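Local coordinates for spindle pole body-associated protein VIK1 (Candida glabrata, PDB 4GKP), which pairs with the kinesin Kar3 as a noncatalytic partner and, through its motor-homology domain, probably binds microtubules, at residues 72-76 / 242-246; 88-94 / 247-251. All blocks are in the same frame, centred on the assembly; numbering follows the deposited sequence.

Contact 1 (72-76 / 242-246)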
# COMPACT_ATOMS: atom_id res chain seq x y z
N TYR A 72 10.43 1.82 7.44
CA TYR A 72 10.26 2.41 6.13
C TYR A 72 9.54 3.75 6.21
O TYR A 72 10.07 4.75 5.75
CB TYR A 72 9.49 1.42 5.25
CG TYR A 72 9.03 2.00 3.96
CD1 TYR A 72 9.94 2.41 3.00
CD2 TYR A 72 7.67 2.14 3.68
CE1 TYR A 72 9.52 2.93 1.78
CE2 TYR A 72 7.24 2.66 2.48
CZ TYR A 72 8.17 3.06 1.53
OH TYR A 72 7.74 3.58 0.33
N ILE A 73 8.35 3.77 6.82
CA ILE A 73 7.53 4.97 6.95
C ILE A 73 8.27 6.09 7.68
O ILE A 73 8.35 7.23 7.20
CB ILE A 73 6.21 4.68 7.70
CG1 ILE A 73 5.30 3.79 6.84
CG2 ILE A 73 5.51 5.98 8.09
CD1 ILE A 73 3.95 3.45 7.44
N ASP A 74 8.80 5.75 8.84
CA ASP A 74 9.55 6.67 9.66
C ASP A 74 10.74 7.29 8.91
O ASP A 74 11.05 8.47 9.10
CB ASP A 74 10.04 5.94 10.90
CG ASP A 74 10.11 6.84 12.09
OD1 ASP A 74 9.04 7.16 12.65
OD2 ASP A 74 11.23 7.24 12.45
N PHE A 75 11.41 6.50 8.07
CA PHE A 75 12.61 6.96 7.37
C PHE A 75 12.23 7.98 6.29
O PHE A 75 12.85 9.03 6.17
CB PHE A 75 13.42 5.77 6.80
CG PHE A 75 14.83 6.12 6.37
CD1 PHE A 75 15.84 6.32 7.31
CD2 PHE A 75 15.15 6.24 5.02
CE1 PHE A 75 17.13 6.66 6.92
CE2 PHE A 75 16.45 6.57 4.62
CZ PHE A 75 17.44 6.78 5.57
N CYS A 76 11.19 7.67 5.50
CA CYS A 76 10.70 8.60 4.47
C CYS A 76 10.26 9.95 5.07
O CYS A 76 10.62 11.02 4.56
CB CYS A 76 9.57 7.98 3.65
SG CYS A 76 10.05 6.54 2.65
N THR A 242 7.78 8.94 -6.29
CA THR A 242 7.70 8.59 -4.87
C THR A 242 8.46 7.29 -4.65
O THR A 242 8.53 6.47 -5.57
CB THR A 242 6.23 8.44 -4.36
OG1 THR A 242 5.66 7.23 -4.84
CG2 THR A 242 5.36 9.58 -4.81
N LYS A 243 9.04 7.11 -3.46
CA LYS A 243 9.56 5.80 -3.03
C LYS A 243 8.42 4.79 -2.87
O LYS A 243 7.33 5.14 -2.41
CB LYS A 243 10.32 5.90 -1.72
CG LYS A 243 11.67 6.57 -1.85
CD LYS A 243 12.32 6.78 -0.50
CE LYS A 243 13.33 5.69 -0.18
NZ LYS A 243 14.19 6.06 0.99
N SER A 244 8.70 3.54 -3.26
CA SER A 244 7.70 2.49 -3.36
C SER A 244 7.93 1.38 -2.34
O SER A 244 9.06 1.09 -1.94
CB SER A 244 7.68 1.92 -4.78
OG SER A 244 7.09 2.84 -5.69
N ALA A 245 6.83 0.77 -1.91
CA ALA A 245 6.87 -0.43 -1.08
C ALA A 245 5.59 -1.17 -1.37
O ALA A 245 4.53 -0.54 -1.63
CB ALA A 245 6.96 -0.08 0.40
N PHE A 246 5.70 -2.50 -1.30
CA PHE A 246 4.63 -3.39 -1.69
C PHE A 246 4.38 -4.48 -0.65
O PHE A 246 5.32 -5.10 -0.14
CB PHE A 246 4.96 -4.03 -3.04
CG PHE A 246 5.23 -3.05 -4.15
CD1 PHE A 246 4.19 -2.52 -4.90
CD2 PHE A 246 6.54 -2.66 -4.46
CE1 PHE A 246 4.44 -1.63 -5.93
CE2 PHE A 246 6.79 -1.76 -5.49
CZ PHE A 246 5.73 -1.25 -6.22
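This is a buried helix-to-loop contact in the kinesin-like motor homology domain: one flank of helix 68-78 packs on the link that joins helix 230-241 to strand 246-250 of the central sheet. Tyr72 supplies the principal apolar overlap. The CB of Ala245 sits over one face of its ring, with Tyr72 CE2 to Ala245 CB at 3.5 Å. The ring gets there because Tyr72 CG is turned anti to the backbone N (chi1 170°), which sends the phenol out toward the loop. Its hydroxyl then lies beside the loop backbone, Tyr72 OH standing 3.2 Å from Lys243 O, but the angle is too poor for a hydrogen bond; it is hydrogen-bonded instead to Asn84 O on strand 83-88. One helical turn further on, the contact passes to the aliphatic part of Lys243. Cys76 SG lies 3.9 Å from Lys243 CD. The lysine chain bends about its CG-CD bond (chi3 98°), at the methylene that meets the sulfur, and its ammonium, salt-bridged to Glu81, ends at the edge of the Phe75 ring, with Lys243 NZ 4.1 Å from Phe75 CD2. That edge approach is not a cation-pi geometry. The two segments thus meet through apolar groups with no hydrogen bond between them, which implies that direction comes from polar ends tied to residues 81-84, fixing the tyrosine hydroxyl and the lysine end.

Contact 2 (88-94 / 247-251)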
# COMPACT_ATOMS: atom_id res chain seq x y z
N VAL A 88 -1.57 -5.34 -2.23
CA VAL A 88 -2.04 -6.17 -3.35
C VAL A 88 -2.53 -7.53 -2.83
O VAL A 88 -1.80 -8.23 -2.14
CB VAL A 88 -0.93 -6.38 -4.41
CG1 VAL A 88 -1.42 -7.23 -5.58
CG2 VAL A 88 -0.36 -5.04 -4.88
N GLY A 89 -3.77 -7.88 -3.16
CA GLY A 89 -4.42 -9.09 -2.66
C GLY A 89 -5.67 -9.44 -3.47
O GLY A 89 -5.72 -9.18 -4.68
N SER A 90 -6.67 -10.01 -2.81
CA SER A 90 -7.88 -10.45 -3.51
C SER A 90 -9.14 -10.29 -2.64
O SER A 90 -9.31 -9.27 -1.96
CB SER A 90 -7.72 -11.89 -4.04
N SER A 91 -10.01 -11.29 -2.67
CA SER A 91 -11.32 -11.21 -2.02
C SER A 91 -11.23 -11.16 -0.50
O SER A 91 -12.10 -10.59 0.16
CB SER A 91 -12.21 -12.38 -2.47
N ASN A 92 -10.18 -11.78 0.05
CA ASN A 92 -9.94 -11.71 1.49
C ASN A 92 -9.18 -10.43 1.80
O ASN A 92 -7.96 -10.37 1.71
CB ASN A 92 -9.19 -12.96 2.00
CG ASN A 92 -9.50 -13.27 3.46
OD1 ASN A 92 -10.39 -12.67 4.08
ND2 ASN A 92 -8.77 -14.23 4.03
N ILE A 93 -9.93 -9.39 2.13
CA ILE A 93 -9.38 -8.06 2.33
C ILE A 93 -8.70 -7.95 3.69
O ILE A 93 -9.33 -8.16 4.73
CB ILE A 93 -10.45 -6.95 2.19
N PRO A 94 -7.41 -7.61 3.70
CA PRO A 94 -6.73 -7.47 4.98
C PRO A 94 -7.28 -6.26 5.77
O PRO A 94 -8.01 -5.44 5.22
CB PRO A 94 -5.26 -7.26 4.57
CG PRO A 94 -5.32 -6.68 3.18
CD PRO A 94 -6.56 -7.22 2.54
N VAL A 247 3.12 -4.70 -0.33
CA VAL A 247 2.75 -5.86 0.46
C VAL A 247 1.82 -6.74 -0.39
O VAL A 247 0.85 -6.25 -0.96
CB VAL A 247 2.17 -5.48 1.84
CG1 VAL A 247 1.03 -4.49 1.70
CG2 VAL A 247 1.65 -6.71 2.57
N PHE A 248 2.15 -8.03 -0.48
CA PHE A 248 1.36 -8.99 -1.25
C PHE A 248 0.74 -10.02 -0.32
O PHE A 248 1.44 -10.68 0.44
CB PHE A 248 2.23 -9.70 -2.27
CG PHE A 248 2.93 -8.77 -3.23
CD1 PHE A 248 2.34 -8.41 -4.44
CD2 PHE A 248 4.20 -8.27 -2.93
CE1 PHE A 248 3.00 -7.57 -5.32
CE2 PHE A 248 4.86 -7.43 -3.80
CZ PHE A 248 4.25 -7.06 -5.00
N GLN A 249 -0.57 -10.14 -0.39
CA GLN A 249 -1.33 -11.11 0.38
C GLN A 249 -1.18 -12.49 -0.30
O GLN A 249 -1.63 -12.69 -1.43
CB GLN A 249 -2.79 -10.66 0.44
CG GLN A 249 -3.78 -11.67 0.99
CD GLN A 249 -4.38 -11.28 2.32
OE1 GLN A 249 -3.90 -10.37 3.00
NE2 GLN A 249 -5.44 -11.98 2.71
N ILE A 250 -0.49 -13.41 0.39
CA ILE A 250 -0.29 -14.76 -0.13
C ILE A 250 -1.10 -15.76 0.70
O ILE A 250 -0.72 -16.10 1.83
CB ILE A 250 1.21 -15.14 -0.27
CG1 ILE A 250 1.78 -14.55 -1.56
CG2 ILE A 250 1.39 -16.64 -0.43
CD1 ILE A 250 2.52 -13.26 -1.37
N ASP A 251 -2.23 -16.19 0.14
CA ASP A 251 -3.16 -17.08 0.85
C ASP A 251 -3.83 -18.13 -0.04
O ASP A 251 -3.20 -18.69 -0.94
CB ASP A 251 -4.21 -16.25 1.61
CG ASP A 251 -5.14 -15.47 0.70
OD1 ASP A 251 -4.94 -15.47 -0.54
OD2 ASP A 251 -6.09 -14.87 1.25
O HOH W 1 -7.49 -13.16 -0.97
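Val88 lies alongside the Phe248 ring, its CB 3.8 Å from Phe248 CD1, both side chains pointing the same way from neighbouring parallel strands; Ile259, Ser263 and Leu266 of helix 256-266 also pack on that ring. Residues 88-94 run from the end of strand 83-88 into the loop before helix 96-107, the position of the P-loop in the kinesin motor fold. The sequence departs from the GxxxxGK[S/T] pattern, with Pro94 where the second glycine would stand, as fits a noncatalytic motor homologue. The parallel pairing is documented by two bonds: Val88 N donates to Val247 O at 2.9 Å, and Val88 O accepts from Gln249 N, also at 2.9 Å, each with an angle at hydrogen of at least 170°. Val88 is thus held through both its N-H and its C=O by the residues flanking Phe248. Past this bridge the chain turns away from strand 246-250, although Gly89 still pairs with Ile208 through the backbone, and the Gln249 side chain lies between the diverging backbones. Gly89 CA meets Gln249 CB at 3.8 Å. From there the chain bends at chi2 (112°), carrying the amide toward Asn92 and Pro94, where Gln249 OE1 lies 3.7 Å from Pro94 CB. The other end of the amide is held within its own segment, by a weak hydrogen bond from Gln249 NE2 to Asp251 OD2 at 3.3 Å; Asn92 O is nearby, but at a poor angle for bonding. Asp251 in turn splits its carboxylate, OD1 bonding to Ser253 beyond the strand and OD2 facing the loop. A single water completes the crossing, accepting from Asn92 N at 3.2 Å and donating to Asp251 OD2 at 3.1 Å.

Overall arrangement
From the N terminus, the chain forms strand 17-22, passes through helix 68-78, which supplies residues 72-76, then returns along strand 83-88 into the loop that completes 88-94. Nearly 150 residues after that loop, following helix 230-241, come 242-246 and, without a break, 247-251. Contact 1 closes a loop of 165 intervening residues and contact 2 one of 152. Their segments alternate along the sequence, so the two closures cross. The contact centres are 20 Å apart, on opposite sides of the chain's centre. Contact 1 joins helix 68-78 to the link leading into strand 246-250, and contact 2 joins that strand to the end of strand 83-88 and the loop at the P-loop position.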